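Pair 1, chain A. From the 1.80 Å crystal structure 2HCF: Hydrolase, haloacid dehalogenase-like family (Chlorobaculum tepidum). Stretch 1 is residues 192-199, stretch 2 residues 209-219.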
# COMPACT_ATOMS: atom_id res chain seq x y z
N ARG A 192 12.91 7.39 -6.73
CA ARG A 192 13.11 8.21 -5.54
C ARG A 192 12.15 7.72 -4.46
O ARG A 192 10.92 7.80 -4.64
CB ARG A 192 12.85 9.70 -5.86
CG ARG A 192 13.87 10.30 -6.82
CD ARG A 192 13.81 11.81 -6.92
NE ARG A 192 12.68 12.27 -7.73
CZ ARG A 192 11.69 13.06 -7.33
NH1 ARG A 192 11.59 13.49 -6.07
NH2 ARG A 192 10.76 13.39 -8.21
N SER A 193 12.68 7.24 -3.35
CA SER A 193 11.88 6.79 -2.23
C SER A 193 11.73 7.93 -1.25
O SER A 193 12.70 8.62 -0.94
CB SER A 193 12.47 5.56 -1.55
OG SER A 193 13.78 5.80 -1.13
N ILE A 194 10.48 8.16 -0.82
CA ILE A 194 10.22 9.06 0.29
C ILE A 194 9.56 8.21 1.38
O ILE A 194 8.48 7.66 1.17
CB ILE A 194 9.28 10.23 -0.09
CG1 ILE A 194 9.93 11.18 -1.11
CG2 ILE A 194 8.84 11.02 1.15
CD1 ILE A 194 8.87 12.09 -1.80
N ALA A 195 10.21 8.10 2.53
CA ALA A 195 9.69 7.33 3.65
C ALA A 195 9.08 8.31 4.62
O ALA A 195 9.61 9.43 4.78
CB ALA A 195 10.78 6.57 4.30
N VAL A 196 7.99 7.90 5.27
CA VAL A 196 7.31 8.70 6.27
C VAL A 196 7.13 7.85 7.53
O VAL A 196 6.67 6.70 7.45
CB VAL A 196 5.99 9.28 5.69
CG1 VAL A 196 5.07 8.19 5.25
CG2 VAL A 196 5.33 10.22 6.68
N ALA A 197 7.54 8.38 8.68
CA ALA A 197 7.62 7.58 9.92
C ALA A 197 6.32 7.65 10.70
O ALA A 197 6.31 7.84 11.93
CB ALA A 197 8.82 8.04 10.76
N THR A 198 5.21 7.48 9.98
CA THR A 198 3.87 7.50 10.56
C THR A 198 3.29 6.08 10.75
O THR A 198 2.12 5.92 11.09
CB THR A 198 2.90 8.34 9.71
OG1 THR A 198 3.05 8.02 8.33
CG2 THR A 198 3.18 9.80 9.90
N GLY A 199 4.12 5.05 10.59
CA GLY A 199 3.69 3.70 10.88
C GLY A 199 4.34 3.22 12.15
O GLY A 199 4.55 4.00 13.11
N HIS A 209 17.75 2.04 6.07
CA HIS A 209 17.42 1.51 4.76
C HIS A 209 17.67 2.50 3.64
O HIS A 209 17.42 2.20 2.49
CB HIS A 209 15.97 1.06 4.77
CG HIS A 209 15.68 0.14 5.91
ND1 HIS A 209 16.32 -1.06 6.07
CD2 HIS A 209 14.87 0.29 6.99
CE1 HIS A 209 15.90 -1.64 7.18
NE2 HIS A 209 15.03 -0.84 7.76
N LYS A 210 18.16 3.69 3.99
CA LYS A 210 18.66 4.67 3.04
C LYS A 210 17.58 5.19 2.10
O LYS A 210 17.75 5.19 0.87
CB LYS A 210 19.82 4.10 2.23
CG LYS A 210 20.92 3.46 3.02
CD LYS A 210 21.64 4.47 3.91
CE LYS A 210 22.97 3.92 4.39
NZ LYS A 210 22.75 2.59 5.06
N PRO A 211 16.47 5.67 2.67
CA PRO A 211 15.46 6.28 1.83
C PRO A 211 16.02 7.55 1.24
O PRO A 211 16.89 8.17 1.83
CB PRO A 211 14.34 6.59 2.83
CG PRO A 211 15.08 6.79 4.14
CD PRO A 211 16.12 5.74 4.09
N GLY A 212 15.52 7.97 0.08
CA GLY A 212 16.02 9.18 -0.54
C GLY A 212 15.67 10.39 0.28
O GLY A 212 16.46 11.31 0.39
N THR A 213 14.47 10.39 0.85
CA THR A 213 14.05 11.41 1.78
C THR A 213 13.28 10.73 2.88
O THR A 213 12.68 9.66 2.63
CB THR A 213 13.18 12.43 1.04
OG1 THR A 213 13.96 12.96 -0.03
CG2 THR A 213 12.70 13.57 1.95
N LEU A 214 13.28 11.35 4.07
CA LEU A 214 12.59 10.85 5.26
C LEU A 214 11.86 11.97 6.03
O LEU A 214 12.46 12.95 6.51
CB LEU A 214 13.58 10.13 6.16
CG LEU A 214 13.01 9.51 7.44
CD1 LEU A 214 11.86 8.58 7.24
CD2 LEU A 214 14.13 8.81 8.17
N PHE A 215 10.55 11.81 6.11
CA PHE A 215 9.67 12.71 6.82
C PHE A 215 9.17 12.11 8.12
O PHE A 215 8.97 10.92 8.22
CB PHE A 215 8.42 12.99 5.96
CG PHE A 215 8.64 14.04 4.90
CD1 PHE A 215 9.18 13.69 3.67
CD2 PHE A 215 8.27 15.35 5.12
CE1 PHE A 215 9.38 14.65 2.69
CE2 PHE A 215 8.47 16.32 4.14
CZ PHE A 215 9.03 15.98 2.92
N LYS A 216 8.89 12.96 9.09
CA LYS A 216 8.21 12.53 10.30
C LYS A 216 6.76 12.31 9.98
O LYS A 216 6.15 11.30 10.39
CB LYS A 216 8.40 13.58 11.40
CG LYS A 216 7.86 13.19 12.80
CD LYS A 216 8.54 11.91 13.34
CE LYS A 216 8.49 11.81 14.86
NZ LYS A 216 7.18 12.29 15.39
N ASN A 217 6.19 13.26 9.26
CA ASN A 217 4.79 13.19 8.86
C ASN A 217 4.59 14.16 7.70
O ASN A 217 5.55 14.80 7.27
CB ASN A 217 3.91 13.54 10.06
CG ASN A 217 4.26 14.89 10.67
OD1 ASN A 217 4.24 15.91 9.99
ND2 ASN A 217 4.56 14.90 11.96
N PHE A 218 3.36 14.32 7.22
CA PHE A 218 3.10 15.18 6.06
C PHE A 218 2.37 16.48 6.45
O PHE A 218 1.63 17.04 5.65
CB PHE A 218 2.26 14.45 5.00
CG PHE A 218 2.92 13.24 4.37
CD1 PHE A 218 4.27 13.22 4.04
CD2 PHE A 218 2.14 12.13 4.04
CE1 PHE A 218 4.84 12.10 3.41
CE2 PHE A 218 2.71 11.01 3.41
CZ PHE A 218 4.06 11.01 3.10
N ALA A 219 2.59 16.96 7.68
CA ALA A 219 2.00 18.22 8.12
C ALA A 219 2.29 19.42 7.22
O ALA A 219 1.40 20.23 6.99
CB ALA A 219 2.47 18.54 9.53
O HOH W 1 13.56 10.93 -2.17
O HOH W 2 5.25 10.32 12.92

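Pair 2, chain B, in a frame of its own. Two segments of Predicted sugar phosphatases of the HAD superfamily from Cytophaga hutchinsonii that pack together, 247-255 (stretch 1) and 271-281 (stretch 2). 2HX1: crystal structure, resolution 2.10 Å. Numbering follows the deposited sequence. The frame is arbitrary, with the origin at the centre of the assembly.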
# COMPACT_ATOMS: atom_id res chain seq x y z
N LEU B 247 -3.46 19.80 21.20
CA LEU B 247 -3.28 21.22 20.86
C LEU B 247 -4.48 21.70 20.03
O LEU B 247 -5.14 20.90 19.38
CB LEU B 247 -1.99 21.44 20.07
CG LEU B 247 -0.68 20.91 20.68
CD1 LEU B 247 0.50 21.16 19.73
CD2 LEU B 247 -0.46 21.56 22.05
N ASP B 248 -4.79 22.99 20.08
CA ASP B 248 -5.69 23.53 19.04
C ASP B 248 -4.82 23.61 17.80
O ASP B 248 -3.59 23.66 17.89
CB ASP B 248 -6.25 24.90 19.38
CG ASP B 248 -7.50 24.83 20.25
OD1 ASP B 248 -7.90 23.72 20.69
OD2 ASP B 248 -8.08 25.90 20.50
N THR B 249 -5.47 23.60 16.65
CA THR B 249 -4.81 23.66 15.38
C THR B 249 -5.44 24.68 14.42
O THR B 249 -6.65 24.80 14.32
CB THR B 249 -4.79 22.25 14.71
OG1 THR B 249 -6.13 21.77 14.56
CG2 THR B 249 -3.96 21.30 15.56
N ALA B 250 -4.58 25.35 13.66
CA ALA B 250 -5.03 26.26 12.61
C ALA B 250 -4.41 25.84 11.31
O ALA B 250 -3.17 25.82 11.18
CB ALA B 250 -4.68 27.73 12.95
N LEU B 251 -5.25 25.43 10.37
CA LEU B 251 -4.85 25.19 8.99
C LEU B 251 -4.71 26.52 8.26
O LEU B 251 -5.69 27.28 8.14
CB LEU B 251 -5.89 24.36 8.24
CG LEU B 251 -5.46 24.03 6.79
CD1 LEU B 251 -4.26 23.05 6.76
CD2 LEU B 251 -6.61 23.49 5.98
N VAL B 252 -3.52 26.79 7.74
CA VAL B 252 -3.35 27.89 6.78
C VAL B 252 -3.39 27.40 5.34
O VAL B 252 -3.13 26.22 5.06
CB VAL B 252 -2.10 28.72 7.02
CG1 VAL B 252 -2.28 29.52 8.28
CG2 VAL B 252 -0.85 27.84 7.04
N LEU B 253 -3.75 28.30 4.43
CA LEU B 253 -4.00 27.90 3.05
C LEU B 253 -2.87 28.34 2.10
O LEU B 253 -3.03 28.33 0.87
CB LEU B 253 -5.37 28.46 2.60
CG LEU B 253 -6.57 28.01 3.46
CD1 LEU B 253 -7.85 28.83 3.13
CD2 LEU B 253 -6.81 26.49 3.31
N THR B 254 -1.71 28.67 2.68
CA THR B 254 -0.60 29.20 1.94
C THR B 254 0.38 28.13 1.47
O THR B 254 1.43 28.46 0.94
CB THR B 254 0.17 30.27 2.76
OG1 THR B 254 0.38 29.80 4.10
CG2 THR B 254 -0.61 31.58 2.78
N GLY B 255 0.04 26.86 1.65
CA GLY B 255 0.99 25.77 1.39
C GLY B 255 0.36 24.57 0.73
O GLY B 255 -0.35 24.73 -0.26
N ILE B 271 -9.44 14.65 9.13
CA ILE B 271 -8.55 15.44 9.94
C ILE B 271 -9.07 16.87 9.97
O ILE B 271 -8.90 17.63 9.00
CB ILE B 271 -7.09 15.42 9.41
CG1 ILE B 271 -6.53 13.99 9.42
CG2 ILE B 271 -6.20 16.37 10.25
CD1 ILE B 271 -5.27 13.79 8.53
N VAL B 272 -9.72 17.22 11.08
CA VAL B 272 -10.41 18.50 11.23
C VAL B 272 -9.59 19.51 12.03
O VAL B 272 -9.22 19.26 13.17
CB VAL B 272 -11.81 18.26 11.88
CG1 VAL B 272 -12.64 19.54 11.89
CG2 VAL B 272 -12.52 17.18 11.11
N PRO B 273 -9.30 20.67 11.42
CA PRO B 273 -8.61 21.70 12.19
C PRO B 273 -9.58 22.50 13.08
O PRO B 273 -10.74 22.69 12.71
CB PRO B 273 -7.99 22.59 11.11
CG PRO B 273 -8.71 22.31 9.87
CD PRO B 273 -9.59 21.11 10.05
N THR B 274 -9.09 22.97 14.23
CA THR B 274 -9.88 23.87 15.08
C THR B 274 -10.30 25.09 14.26
O THR B 274 -11.46 25.49 14.29
CB THR B 274 -9.12 24.31 16.36
OG1 THR B 274 -8.31 23.23 16.88
CG2 THR B 274 -10.11 24.83 17.45
N HIS B 275 -9.37 25.64 13.47
CA HIS B 275 -9.61 26.85 12.71
C HIS B 275 -8.97 26.76 11.32
O HIS B 275 -8.02 26.01 11.12
CB HIS B 275 -8.99 28.05 13.41
CG HIS B 275 -9.43 28.24 14.82
ND1 HIS B 275 -10.71 28.61 15.15
CD2 HIS B 275 -8.75 28.13 15.98
CE1 HIS B 275 -10.81 28.70 16.47
NE2 HIS B 275 -9.63 28.41 17.00
N ILE B 276 -9.51 27.54 10.39
CA ILE B 276 -8.94 27.67 9.06
C ILE B 276 -8.68 29.14 8.84
O ILE B 276 -9.53 29.96 9.18
CB ILE B 276 -9.83 27.07 7.95
CG1 ILE B 276 -10.14 25.60 8.29
CG2 ILE B 276 -9.10 27.19 6.56
CD1 ILE B 276 -11.18 24.92 7.40
N CYS B 277 -7.47 29.46 8.37
CA CYS B 277 -7.06 30.84 8.10
C CYS B 277 -6.43 30.90 6.73
O CYS B 277 -5.83 29.93 6.28
CB CYS B 277 -6.02 31.32 9.12
SG CYS B 277 -6.44 31.17 10.85
N GLU B 278 -6.53 32.05 6.08
CA GLU B 278 -5.89 32.29 4.81
C GLU B 278 -4.36 32.18 4.93
O GLU B 278 -3.72 31.53 4.13
CB GLU B 278 -6.35 33.66 4.27
CG GLU B 278 -5.37 34.31 3.28
CD GLU B 278 -5.78 35.73 2.91
OE1 GLU B 278 -6.12 36.54 3.82
OE2 GLU B 278 -5.78 36.00 1.69
N SER B 279 -3.78 32.82 5.94
CA SER B 279 -2.36 32.73 6.20
C SER B 279 -2.01 33.14 7.62
O SER B 279 -2.85 33.66 8.36
CB SER B 279 -1.58 33.63 5.22
OG SER B 279 -1.29 34.89 5.80
N ALA B 280 -0.75 32.93 7.98
CA ALA B 280 -0.21 33.33 9.27
C ALA B 280 0.30 34.76 9.28
O ALA B 280 0.77 35.24 10.32
CB ALA B 280 0.92 32.36 9.71
N VAL B 281 0.22 35.44 8.14
CA VAL B 281 0.63 36.85 8.05
C VAL B 281 -0.44 37.78 8.65
O VAL B 281 -1.59 37.76 8.25
CB VAL B 281 0.91 37.27 6.59
CG1 VAL B 281 1.44 38.70 6.56
CG2 VAL B 281 1.90 36.29 5.93
O HOH W 3 0.91 31.39 6.41

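Pair 1 and pair 2 share one design: two short parallel strands, each running on into a loop, that superpose with an RMSD of 0.6 Å over 14 central residues. The strand directions differ by 20° in pair 1 and 29° in pair 2. The register is the same, with Ile A194, Ala A195 and Val A196 beside Thr A213, Leu A214 and Phe A215, and Ala B250, Leu B251 and Val B252 beside His B275, Ile B276 and Cys B277.

The backbone ladder is the same at its centre. In pair 1, Thr A213 N donates to Ser A193 O (3.1 Å), Ala A195 N to Thr A213 O (2.9 Å) and Phe A215 N to Ala A195 O (2.9 Å); in pair 2, His B275 N donates to Thr B249 O (3.0 Å), Leu B251 N to His B275 O (2.9 Å) and Cys B277 N to Leu B251 O (2.8 Å). At the last rung Ala A197 N donates to Phe A215 O (3.0 Å). The matching Leu B253 N donates to Glu B278 O (3.2 Å) and lies equally far, 3.2 Å, from Cys B277 O.

Ahead of the ladder, a hydroxyl on the first strand receives a backbone amide from the second: Gly A212 N donates to Ser A193 OG (3.0 Å), and Thr B274 N to Thr B249 OG1 (3.2 Å). Both hydroxyls lie beside the equivalent prolines, Pro A211 and Pro B273. Where pair 1 has Gly A212, pair 2 has Thr B274, whose side chain points toward the first strand and adds a bond from Thr B249 N to Thr B274 OG1 (2.9 Å). In pair 1 a water links Ser A193 O to Thr A213 OG1.

On the face carrying Ala A195 and Leu A214, the small alanine CB meets Leu A214 CD1 at 3.7 Å and Pro A211 CB at 3.9 Å. Pair 2 puts the larger Leu B251 there, its CB 3.8 Å from Pro B273 CG, and Leu B253 CD1 also reaches Ile B276 CG2 (4.0 Å).

The other face distributes bulk differently. Ile A194 CG2 packs against Phe A215 CD1 (3.7 Å); the equivalent Ala B250 and Cys B277 are both smaller, with CB and SG 4.4 Å apart. Val A196 and Val B252 nearly coincide, and both touch the backbone of the following turn, Val A196 CG2 at 3.7 Å from Asn A217 CA and Val B252 CG1 at 3.7 Å from Ala B280 N; Val A196 CG2 in addition sits over the face of the Phe A218 ring, 4.0 Å from its centroid. Beyond them, Thr A198 CG2 and Thr B254 CG2 each lie 3.4 Å from a carbonyl, Lys A216 O and Glu B278 O respectively.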